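Local coordinates for conserved hypothetical protein (Bacteroides thetaiotaomicron, PDB 2HQY) that is of unknown function but binds coenzyme A and is related to the C-terminal, acetyltransferase-like domain of phosphatidylglycerol lysyltransferases, at residues 118-130 and 257-271. Sequence-based numbering, arbitrary orientation.
Sequences RAYADYIYLRSDL and IPEQYIYINREEDLG
Asp269 OD2 is gripped by two groups of 118-130: Tyr123 OH donates to its anti lone pair at 2.6 Å, and Arg118 NH1 makes a salt bridge from above the carboxylate plane at 2.9 Å. Arg118 NH2 in turn donates almost straight (177°) to Tyr123 OH, so the phenol, which can both give and accept, links guanidinium and carboxylate, while Arg276 of helix 273-281 brings a second positive charge to OD2. With chi1 at 63°, the carboxylate of Asp269 sits between its own backbone N and carbonyl carbon, which leaves OD1 able to take Gly271 N (2.8 Å) in an Asx turn. An alanine in place of Asp269 would probably leave Arg118 and Tyr123 without their shared acceptor and the turn into Gly271 less firmly held.

Farther along, strands 122-126 and 263-265 pair antiparallel, with Tyr125 and Ile264 exchanging both backbone hydrogen bonds. Asn265 suits its place by using both ends of its amide: ND2 reaches Asp122 OD2 at 2.9 Å, and OD1 accepts from Glu267 N in another Asx turn. Asp122 OD1 lies 3.8 Å from Glu268 OE2, a like-charge approach that Lys290, bridging to both, probably offsets. Arg127, its CG anti to the backbone N (chi1 -170°), lays its aliphatic part against Ile264 CD1, 3.8 Å from CG, and ends with a guanidinium face under Glu259 CG.

The polar network holds Asp269, the residue before Leu270, which lines the coenzyme A pocket and touches the ligand, so the contact probably steadies that part of the pocket wall.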
# COMPACT_ATOMS: atom_id res chain seq x y z
N ARG A 118 -19.41 -15.36 -9.61
CA ARG A 118 -18.72 -16.62 -9.75
C ARG A 118 -17.19 -16.46 -10.02
O ARG A 118 -16.39 -17.33 -9.67
CB ARG A 118 -19.42 -17.41 -10.86
CG ARG A 118 -18.76 -18.70 -11.27
CD ARG A 118 -18.67 -19.71 -10.13
NE ARG A 118 -18.03 -20.94 -10.61
CZ ARG A 118 -16.73 -21.07 -10.84
NH1 ARG A 118 -15.90 -20.04 -10.61
NH2 ARG A 118 -16.25 -22.23 -11.29
N ALA A 119 -16.82 -15.32 -10.60
CA ALA A 119 -15.41 -14.98 -10.86
C ALA A 119 -14.58 -15.00 -9.59
O ALA A 119 -13.38 -15.22 -9.65
CB ALA A 119 -15.32 -13.62 -11.50
N TYR A 120 -15.23 -14.76 -8.45
CA TYR A 120 -14.54 -14.67 -7.16
C TYR A 120 -14.65 -15.87 -6.24
O TYR A 120 -14.15 -15.83 -5.11
CB TYR A 120 -14.97 -13.38 -6.44
CG TYR A 120 -14.69 -12.19 -7.32
CD1 TYR A 120 -13.39 -11.85 -7.67
CD2 TYR A 120 -15.73 -11.43 -7.83
CE1 TYR A 120 -13.13 -10.77 -8.50
CE2 TYR A 120 -15.48 -10.36 -8.65
CZ TYR A 120 -14.19 -10.04 -8.98
OH TYR A 120 -13.96 -8.95 -9.81
N ALA A 121 -15.28 -16.94 -6.71
CA ALA A 121 -15.39 -18.17 -5.93
C ALA A 121 -14.00 -18.80 -5.80
O ALA A 121 -13.20 -18.70 -6.73
CB ALA A 121 -16.35 -19.15 -6.61
N ASP A 122 -13.72 -19.44 -4.66
CA ASP A 122 -12.46 -20.16 -4.44
C ASP A 122 -12.62 -21.62 -4.82
O ASP A 122 -13.65 -22.25 -4.54
CB ASP A 122 -12.02 -20.14 -2.98
CG ASP A 122 -11.47 -18.81 -2.53
OD1 ASP A 122 -11.16 -17.92 -3.35
OD2 ASP A 122 -11.33 -18.67 -1.30
N TYR A 123 -11.57 -22.16 -5.43
CA TYR A 123 -11.50 -23.57 -5.73
C TYR A 123 -10.82 -24.29 -4.55
O TYR A 123 -9.67 -23.97 -4.20
CB TYR A 123 -10.66 -23.77 -7.00
CG TYR A 123 -11.41 -23.43 -8.25
CD1 TYR A 123 -11.95 -24.44 -9.05
CD2 TYR A 123 -11.61 -22.09 -8.63
CE1 TYR A 123 -12.66 -24.14 -10.21
CE2 TYR A 123 -12.30 -21.77 -9.78
CZ TYR A 123 -12.83 -22.80 -10.57
OH TYR A 123 -13.54 -22.49 -11.70
N ILE A 124 -11.53 -25.25 -3.97
CA ILE A 124 -11.05 -26.03 -2.83
C ILE A 124 -10.91 -27.52 -3.22
O ILE A 124 -11.81 -28.11 -3.82
CB ILE A 124 -11.96 -25.81 -1.58
CG1 ILE A 124 -11.91 -24.31 -1.21
CG2 ILE A 124 -11.55 -26.75 -0.41
CD1 ILE A 124 -12.30 -23.96 0.20
N TYR A 125 -9.75 -28.08 -2.91
CA TYR A 125 -9.38 -29.45 -3.28
C TYR A 125 -8.97 -30.22 -2.03
O TYR A 125 -8.61 -29.62 -1.02
CB TYR A 125 -8.17 -29.39 -4.21
CG TYR A 125 -8.37 -28.55 -5.45
CD1 TYR A 125 -8.86 -29.11 -6.64
CD2 TYR A 125 -8.05 -27.19 -5.44
CE1 TYR A 125 -9.03 -28.32 -7.79
CE2 TYR A 125 -8.23 -26.40 -6.55
CZ TYR A 125 -8.69 -26.95 -7.71
OH TYR A 125 -8.81 -26.12 -8.78
N LEU A 126 -9.03 -31.55 -2.09
CA LEU A 126 -8.46 -32.40 -1.04
C LEU A 126 -6.96 -32.43 -1.23
O LEU A 126 -6.47 -32.69 -2.34
CB LEU A 126 -8.98 -33.82 -1.13
CG LEU A 126 -10.48 -34.02 -0.84
CD1 LEU A 126 -10.96 -35.44 -1.13
CD2 LEU A 126 -10.81 -33.58 0.60
N ARG A 127 -6.21 -32.18 -0.17
CA ARG A 127 -4.75 -32.34 -0.22
C ARG A 127 -4.38 -33.75 -0.66
O ARG A 127 -3.44 -33.94 -1.44
CB ARG A 127 -4.12 -32.02 1.15
CG ARG A 127 -2.59 -31.92 1.15
CD ARG A 127 -1.99 -32.37 2.48
NE ARG A 127 -1.82 -33.81 2.43
CZ ARG A 127 -0.69 -34.42 2.09
NH1 ARG A 127 0.42 -33.74 1.81
NH2 ARG A 127 -0.67 -35.74 2.06
N SER A 128 -5.11 -34.74 -0.17
CA SER A 128 -4.95 -36.14 -0.58
C SER A 128 -5.05 -36.36 -2.10
O SER A 128 -4.24 -37.12 -2.65
CB SER A 128 -5.88 -37.08 0.22
OG SER A 128 -7.25 -36.78 0.04
N ASP A 129 -5.96 -35.67 -2.79
CA ASP A 129 -6.07 -35.76 -4.25
C ASP A 129 -4.85 -35.15 -4.95
O ASP A 129 -4.23 -35.78 -5.80
CB ASP A 129 -7.33 -35.05 -4.74
CG ASP A 129 -8.61 -35.84 -4.46
OD1 ASP A 129 -8.55 -37.08 -4.27
OD2 ASP A 129 -9.68 -35.19 -4.44
N LEU A 130 -4.52 -33.92 -4.58
CA LEU A 130 -3.43 -33.19 -5.25
C LEU A 130 -2.06 -33.80 -4.95
O LEU A 130 -1.16 -33.72 -5.80
CB LEU A 130 -3.50 -31.70 -4.89
CG LEU A 130 -4.79 -30.97 -5.32
CD1 LEU A 130 -4.68 -29.44 -5.07
CD2 LEU A 130 -5.14 -31.24 -6.79
N ILE A 257 2.92 -29.82 1.89
CA ILE A 257 1.91 -29.25 2.76
C ILE A 257 1.58 -30.25 3.88
O ILE A 257 1.30 -31.43 3.58
CB ILE A 257 0.62 -28.89 1.94
CG1 ILE A 257 0.91 -27.70 1.00
CG2 ILE A 257 -0.57 -28.62 2.90
CD1 ILE A 257 -0.20 -27.45 -0.06
N PRO A 258 1.68 -29.82 5.15
CA PRO A 258 1.44 -30.71 6.30
C PRO A 258 0.07 -31.41 6.25
O PRO A 258 -0.90 -30.82 5.78
CB PRO A 258 1.53 -29.75 7.48
CG PRO A 258 2.49 -28.69 7.02
CD PRO A 258 2.08 -28.47 5.59
N GLU A 259 0.00 -32.65 6.73
CA GLU A 259 -1.20 -33.49 6.58
C GLU A 259 -2.45 -32.96 7.28
O GLU A 259 -3.55 -33.30 6.87
CB GLU A 259 -0.94 -34.97 6.96
CG GLU A 259 -0.22 -35.75 5.85
CD GLU A 259 -0.42 -37.27 5.90
OE1 GLU A 259 -0.46 -37.89 4.80
OE2 GLU A 259 -0.52 -37.86 7.02
N GLN A 260 -2.28 -32.14 8.32
CA GLN A 260 -3.45 -31.59 9.02
C GLN A 260 -4.30 -30.69 8.12
O GLN A 260 -5.49 -30.47 8.37
CB GLN A 260 -3.05 -30.86 10.31
CG GLN A 260 -2.23 -29.57 10.11
CD GLN A 260 -0.75 -29.76 10.41
OE1 GLN A 260 -0.11 -28.85 10.92
NE2 GLN A 260 -0.21 -30.95 10.13
N TYR A 261 -3.69 -30.17 7.05
CA TYR A 261 -4.44 -29.36 6.07
C TYR A 261 -5.10 -30.29 5.07
O TYR A 261 -4.52 -30.62 4.03
CB TYR A 261 -3.50 -28.32 5.40
CG TYR A 261 -2.83 -27.50 6.45
CD1 TYR A 261 -3.57 -26.60 7.24
CD2 TYR A 261 -1.47 -27.63 6.70
CE1 TYR A 261 -2.97 -25.87 8.25
CE2 TYR A 261 -0.84 -26.87 7.71
CZ TYR A 261 -1.61 -26.01 8.47
OH TYR A 261 -1.02 -25.31 9.47
N ILE A 262 -6.31 -30.72 5.42
CA ILE A 262 -7.15 -31.60 4.62
C ILE A 262 -7.49 -30.97 3.27
O ILE A 262 -7.61 -31.69 2.27
CB ILE A 262 -8.46 -31.96 5.42
CG1 ILE A 262 -8.13 -32.99 6.51
CG2 ILE A 262 -9.52 -32.59 4.55
CD1 ILE A 262 -7.67 -32.42 7.79
N TYR A 263 -7.66 -29.64 3.27
CA TYR A 263 -8.11 -28.91 2.10
C TYR A 263 -7.02 -28.01 1.57
O TYR A 263 -6.23 -27.46 2.34
CB TYR A 263 -9.33 -28.06 2.43
CG TYR A 263 -10.46 -28.89 2.96
CD1 TYR A 263 -11.16 -29.73 2.11
CD2 TYR A 263 -10.79 -28.87 4.31
CE1 TYR A 263 -12.19 -30.54 2.59
CE2 TYR A 263 -11.82 -29.67 4.80
CZ TYR A 263 -12.51 -30.49 3.93
OH TYR A 263 -13.54 -31.28 4.39
N ILE A 264 -6.99 -27.86 0.25
CA ILE A 264 -6.06 -26.91 -0.37
C ILE A 264 -6.92 -25.91 -1.14
O ILE A 264 -7.72 -26.30 -1.99
CB ILE A 264 -5.05 -27.58 -1.34
CG1 ILE A 264 -4.13 -28.58 -0.62
CG2 ILE A 264 -4.19 -26.47 -2.02
CD1 ILE A 264 -3.19 -29.35 -1.58
N ASN A 265 -6.79 -24.63 -0.81
CA ASN A 265 -7.52 -23.57 -1.50
C ASN A 265 -6.57 -22.92 -2.53
O ASN A 265 -5.56 -22.28 -2.17
CB ASN A 265 -8.02 -22.54 -0.47
CG ASN A 265 -8.88 -21.43 -1.09
OD1 ASN A 265 -8.68 -21.04 -2.25
ND2 ASN A 265 -9.82 -20.89 -0.31
N ARG A 266 -6.88 -23.11 -3.82
CA ARG A 266 -6.05 -22.53 -4.91
C ARG A 266 -6.68 -21.28 -5.54
O ARG A 266 -6.36 -20.90 -6.67
CB ARG A 266 -5.71 -23.60 -5.97
CG ARG A 266 -4.90 -24.76 -5.37
CD ARG A 266 -4.61 -25.89 -6.35
NE ARG A 266 -3.96 -25.40 -7.56
CZ ARG A 266 -2.66 -25.17 -7.71
NH1 ARG A 266 -1.79 -25.42 -6.73
NH2 ARG A 266 -2.24 -24.69 -8.87
N GLU A 267 -7.59 -20.64 -4.80
CA GLU A 267 -8.09 -19.30 -5.12
C GLU A 267 -9.01 -19.26 -6.35
O GLU A 267 -9.65 -20.26 -6.69
CB GLU A 267 -6.93 -18.25 -5.15
CG GLU A 267 -5.98 -18.47 -3.95
CD GLU A 267 -5.12 -17.27 -3.56
OE1 GLU A 267 -4.85 -16.39 -4.40
OE2 GLU A 267 -4.74 -17.20 -2.36
N GLU A 268 -9.10 -18.11 -7.00
CA GLU A 268 -10.22 -17.83 -7.91
C GLU A 268 -9.83 -17.95 -9.38
O GLU A 268 -8.65 -17.91 -9.70
CB GLU A 268 -10.76 -16.43 -7.63
CG GLU A 268 -11.12 -16.21 -6.19
CD GLU A 268 -10.25 -15.22 -5.49
OE1 GLU A 268 -9.00 -15.24 -5.72
OE2 GLU A 268 -10.81 -14.42 -4.70
N ASP A 269 -10.83 -18.08 -10.26
CA ASP A 269 -10.54 -18.04 -11.70
C ASP A 269 -10.68 -16.66 -12.33
O ASP A 269 -10.30 -16.47 -13.49
CB ASP A 269 -11.33 -19.11 -12.50
CG ASP A 269 -12.85 -18.93 -12.44
OD1 ASP A 269 -13.36 -17.78 -12.50
OD2 ASP A 269 -13.55 -19.98 -12.39
N LEU A 270 -11.24 -15.70 -11.57
CA LEU A 270 -11.39 -14.29 -12.02
C LEU A 270 -12.22 -14.15 -13.31
O LEU A 270 -12.17 -13.11 -14.00
CB LEU A 270 -10.01 -13.61 -12.17
CG LEU A 270 -9.13 -13.58 -10.91
CD1 LEU A 270 -7.86 -12.76 -11.15
CD2 LEU A 270 -9.92 -13.05 -9.70
N GLY A 271 -13.00 -15.19 -13.61
CA GLY A 271 -13.79 -15.20 -14.83
C GLY A 271 -12.97 -15.39 -16.11
O GLY A 271 -13.51 -15.20 -17.22
O HOH W 1 -13.48 -18.48 -9.36
O HOH W 2 -6.14 -25.52 -9.37
O HOH W 3 -6.92 -34.29 2.19